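PDB 4S1I: pyridoxal kinase from Entamoeba histolytica, which phosphorylates pyridoxal at its 5'-hydroxyl with ATP as the phosphate donor, yielding the coenzyme pyridoxal 5'-phosphate. Local coordinates for the interface of chains A and B. Coordinates in Å, arbitrary orientation; residue numbers count along the deposited sequence, not the author numbering. Chains: chain A, Pyridoxal kinase; chain B, Pyridoxal kinase.

Contact 1: the interface of chains A and B. Residues chain A 11, 13, 23, 37, 40; chain B 23, 35-37.
The backbone carbonyl oxygen of B:Phe35 is gripped from chain A by the phenol of A:Tyr11, whose OH donates a hydrogen bond of 2.7 Å to B:Phe35 O. The donor lies 23° off the carbonyl plane, while the oxygen itself sits at the rim of the tyrosine ring and in its plane, as suits a phenolic O-H. The thiol of A:Cys13 adds a weak hydrogen bond to the same oxygen. A main-chain bond beside it is donated in the opposite direction, from B:Phe35 N to A:Cys13 O at 2.9 Å, and is fairly straight with 163° at the hydrogen. One residue of a strand is thus held by both its N-H and its C=O, a worked example of how a strand end can be held by side chain and main chain of a neighbouring subunit together.

Two residues further on, B:Leu37 N gives its hydrogen to the imidazole NE2 of A:His40 at 3.2 Å, so this nitrogen acts as an acceptor.

Apolar groups pack beside these polar bonds. The CD1 methyl of B:Leu37 lies over one face of the A:Tyr11 ring, displaced toward the rim and 3.8 Å from CE2 of A:Tyr11. CD1 of B:Leu37 also meets CD1 of A:Leu37 tip to tip at 3.7 Å. With CG of A:Tyr11 anti to the backbone N (chi1 178°), the phenol crosses the subunit boundary and enters between B:Leu37 and B:Met23. B:Met23, extended beyond CG, brings CE to within 3.8 Å of CE1 of A:Tyr11, and its CG covers a face of the B:Phe35 ring within its own subunit. The two SD atoms of A:Met23 and B:Met23 approach to 3.7 Å.

In the fold, strand 33-37 of chain B receives the loop carrying A:Tyr11 and A:Cys13 and strand 39-41 of chain A, while the 18-28 helices of both subunits meet through their methionines.

Contact 2: the interface of chains A and B. Residues chain A 36-37, 55, 63; chain B 13, 40-41, 52.
The imidazole of B:His40 is clasped between two aliphatic groups of chain A. Over one face lies the CD1 methyl of A:Ile63, 3.5 Å from the ring centroid in a CH-pi contact and shifted toward CE1. On the opposite face, CD1 of A:Leu37 sits 3.9 Å above the plane, toward the rim. At the ND1 side of the ring, A:Val55 approaches at about a right angle with its CG2 branch, 3.9 Å from ND1 of B:His40.

A hydrogen bond helps set how the ring is turned between these groups. A:Leu37 N donates to B:His40 NE2 at 3.2 Å, from 28° out of the ring plane and with 153° at the hydrogen. The ring is carried to this position by a chi1 of 177°, which sets CG of B:His40 opposite its backbone N. Accepting through NE2 should bias the imidazole toward a form with its proton on ND1, although protons are not seen.

A:Ile63 serves more than the ring. Its CG1 packs 3.7 Å from CA of B:Gly52, where no side chain intervenes, and its CG2 branch faces the thiol of B:Cys13 at 4.0 Å from SG. SG of B:Cys13 also lies 3.8 Å from CA of A:Val36, and makes a weak hydrogen bond to the backbone oxygen of B:Leu41 in its own subunit.

The example shows a histidine used as a packing element, with hydrocarbon on both faces and NE2 accepting from a main-chain N-H. The site joins strand 33-37 and helix 57-69 of chain A to strand 39-41 of chain B, and so probably helps hold the two kinase subunits together as a dimer.

Contact 1: the interface of chains A and B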
# COMPACT_ATOMS: atom_id res chain seq x y z
N TYR A 11 6.20 6.21 3.08
CA TYR A 11 5.65 4.89 3.37
C TYR A 11 6.05 4.47 4.75
O TYR A 11 7.27 4.59 5.12
CB TYR A 11 6.15 3.90 2.31
CG TYR A 11 5.65 2.47 2.59
CD1 TYR A 11 4.40 2.08 2.14
CD2 TYR A 11 6.28 1.62 3.42
CE1 TYR A 11 3.93 0.83 2.38
CE2 TYR A 11 5.84 0.36 3.65
CZ TYR A 11 4.64 -0.02 3.18
OH TYR A 11 4.16 -1.27 3.46
N CYS A 13 5.50 0.90 7.33
CA CYS A 13 5.12 -0.48 7.35
C CYS A 13 3.88 -0.74 8.18
O CYS A 13 3.09 -1.63 7.86
CB CYS A 13 6.28 -1.35 7.84
SG CYS A 13 7.73 -1.30 6.72
N MET A 23 -2.81 4.88 -0.48
CA MET A 23 -3.10 3.58 -1.01
C MET A 23 -4.47 3.12 -0.61
O MET A 23 -5.26 2.67 -1.41
CB MET A 23 -2.01 2.52 -0.65
CG MET A 23 -0.61 2.74 -1.27
SD MET A 23 0.68 1.68 -0.42
CE MET A 23 2.15 2.51 -0.93
N LEU A 37 7.41 5.70 -3.51
CA LEU A 37 7.70 5.94 -2.08
C LEU A 37 8.89 6.84 -1.85
O LEU A 37 9.85 6.83 -2.63
CB LEU A 37 7.96 4.62 -1.39
CG LEU A 37 6.91 3.55 -1.62
CD1 LEU A 37 7.20 2.31 -0.82
CD2 LEU A 37 5.45 4.00 -1.50
N HIS A 40 10.99 4.33 3.45
CA HIS A 40 10.56 2.97 3.83
C HIS A 40 10.83 2.84 5.30
O HIS A 40 11.93 2.42 5.72
CB HIS A 40 11.20 1.89 3.01
CG HIS A 40 10.87 0.47 3.36
ND1 HIS A 40 11.78 -0.57 3.22
CD2 HIS A 40 9.76 -0.10 3.88
CE1 HIS A 40 11.20 -1.71 3.58
NE2 HIS A 40 9.96 -1.45 3.96
N MET B 23 -1.45 -5.80 0.24
CA MET B 23 -2.05 -4.60 0.75
C MET B 23 -3.52 -4.44 0.26
O MET B 23 -4.42 -4.21 1.07
CB MET B 23 -1.27 -3.32 0.45
CG MET B 23 0.12 -3.22 1.01
SD MET B 23 1.16 -1.94 0.14
CE MET B 23 2.77 -2.43 0.70
N PHE B 35 3.19 -4.30 6.69
CA PHE B 35 3.77 -4.65 5.39
C PHE B 35 5.22 -4.19 5.32
O PHE B 35 5.54 -2.98 5.02
CB PHE B 35 2.96 -4.00 4.24
CG PHE B 35 1.54 -4.37 4.15
CD1 PHE B 35 0.56 -3.68 4.93
CD2 PHE B 35 1.16 -5.50 3.44
CE1 PHE B 35 -0.78 -4.06 4.79
CE2 PHE B 35 -0.19 -5.89 3.47
CZ PHE B 35 -1.10 -5.22 4.15
N VAL B 36 6.13 -5.13 5.54
CA VAL B 36 7.56 -4.84 5.43
C VAL B 36 8.00 -5.22 4.02
O VAL B 36 7.72 -6.33 3.53
CB VAL B 36 8.38 -5.68 6.45
CG1 VAL B 36 9.82 -5.39 6.27
CG2 VAL B 36 7.96 -5.31 7.86
N LEU B 37 8.61 -4.27 3.34
CA LEU B 37 8.98 -4.43 1.93
C LEU B 37 10.35 -5.07 1.78
O LEU B 37 11.23 -4.81 2.52
CB LEU B 37 8.89 -3.11 1.17
CG LEU B 37 7.59 -2.32 1.42
CD1 LEU B 37 7.63 -1.03 0.61
CD2 LEU B 37 6.27 -3.10 1.28

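Contact 2: the interface of chains A and B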
# COMPACT_ATOMS: atom_id res chain seq x y z
N VAL A 36 4.82 5.93 -5.69
CA VAL A 36 6.31 6.00 -5.63
C VAL A 36 6.62 6.47 -4.19
O VAL A 36 6.08 7.46 -3.69
CB VAL A 36 6.91 7.00 -6.59
CG1 VAL A 36 8.39 7.10 -6.39
CG2 VAL A 36 6.64 6.58 -8.02
N LEU A 37 7.41 5.70 -3.51
CA LEU A 37 7.70 5.94 -2.08
C LEU A 37 8.89 6.84 -1.85
O LEU A 37 9.85 6.83 -2.63
CB LEU A 37 7.96 4.62 -1.39
CG LEU A 37 6.91 3.55 -1.62
CD1 LEU A 37 7.20 2.31 -0.82
CD2 LEU A 37 5.45 4.00 -1.50
N VAL A 55 14.28 7.16 0.93
CA VAL A 55 14.65 6.65 -0.39
C VAL A 55 15.80 7.55 -0.95
O VAL A 55 15.82 8.80 -0.85
CB VAL A 55 13.42 6.67 -1.26
CG1 VAL A 55 13.75 6.47 -2.69
CG2 VAL A 55 12.47 5.62 -0.77
N ILE A 63 13.61 4.64 -10.49
CA ILE A 63 12.20 4.31 -10.49
C ILE A 63 11.45 5.17 -11.53
O ILE A 63 10.68 4.64 -12.34
CB ILE A 63 11.58 4.46 -9.06
CG1 ILE A 63 12.05 3.29 -8.30
CG2 ILE A 63 10.04 4.51 -9.10
CD1 ILE A 63 11.87 3.45 -6.80
N CYS B 13 5.74 -0.09 -7.50
CA CYS B 13 5.02 1.17 -7.56
C CYS B 13 3.76 1.10 -8.42
O CYS B 13 2.75 1.75 -8.10
CB CYS B 13 5.90 2.35 -7.96
SG CYS B 13 7.34 2.62 -6.90
N HIS B 40 11.82 -2.04 -3.53
CA HIS B 40 11.07 -0.85 -3.94
C HIS B 40 11.35 -0.61 -5.44
O HIS B 40 12.30 0.00 -5.83
CB HIS B 40 11.43 0.37 -3.11
CG HIS B 40 10.75 1.66 -3.51
ND1 HIS B 40 11.34 2.88 -3.29
CD2 HIS B 40 9.53 1.93 -4.05
CE1 HIS B 40 10.53 3.83 -3.73
NE2 HIS B 40 9.41 3.28 -4.15
N LEU B 41 10.51 -1.27 -6.22
CA LEU B 41 10.71 -1.31 -7.66
C LEU B 41 9.67 -0.48 -8.34
O LEU B 41 8.54 -0.35 -7.85
CB LEU B 41 10.65 -2.76 -8.21
CG LEU B 41 11.56 -3.79 -7.57
CD1 LEU B 41 11.31 -5.13 -8.18
CD2 LEU B 41 12.99 -3.34 -7.68
N GLY B 52 14.73 0.76 -9.59
CA GLY B 52 14.68 0.65 -8.13
C GLY B 52 15.47 -0.50 -7.66
O GLY B 52 16.11 -1.20 -8.45

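The centres of contact 1 and contact 2 lie about 11 Å apart, measured between their C-alpha centroids, and A:Leu37 belongs to both. They use equivalent positions with the chains exchanged: residues 13 and 40 of one subunit face residues 36 and 37 of the other, as expected of near-twofold pairing. Strand 33-37 of each chain therefore receives strand 39-41 of its partner, with the methionines of contact 1 near the middle and the isoleucine of contact 2 farther out. Such reciprocity suits a symmetric dimer, a common assembly among pyridoxal kinases, though the coordinates alone do not prove it in solution.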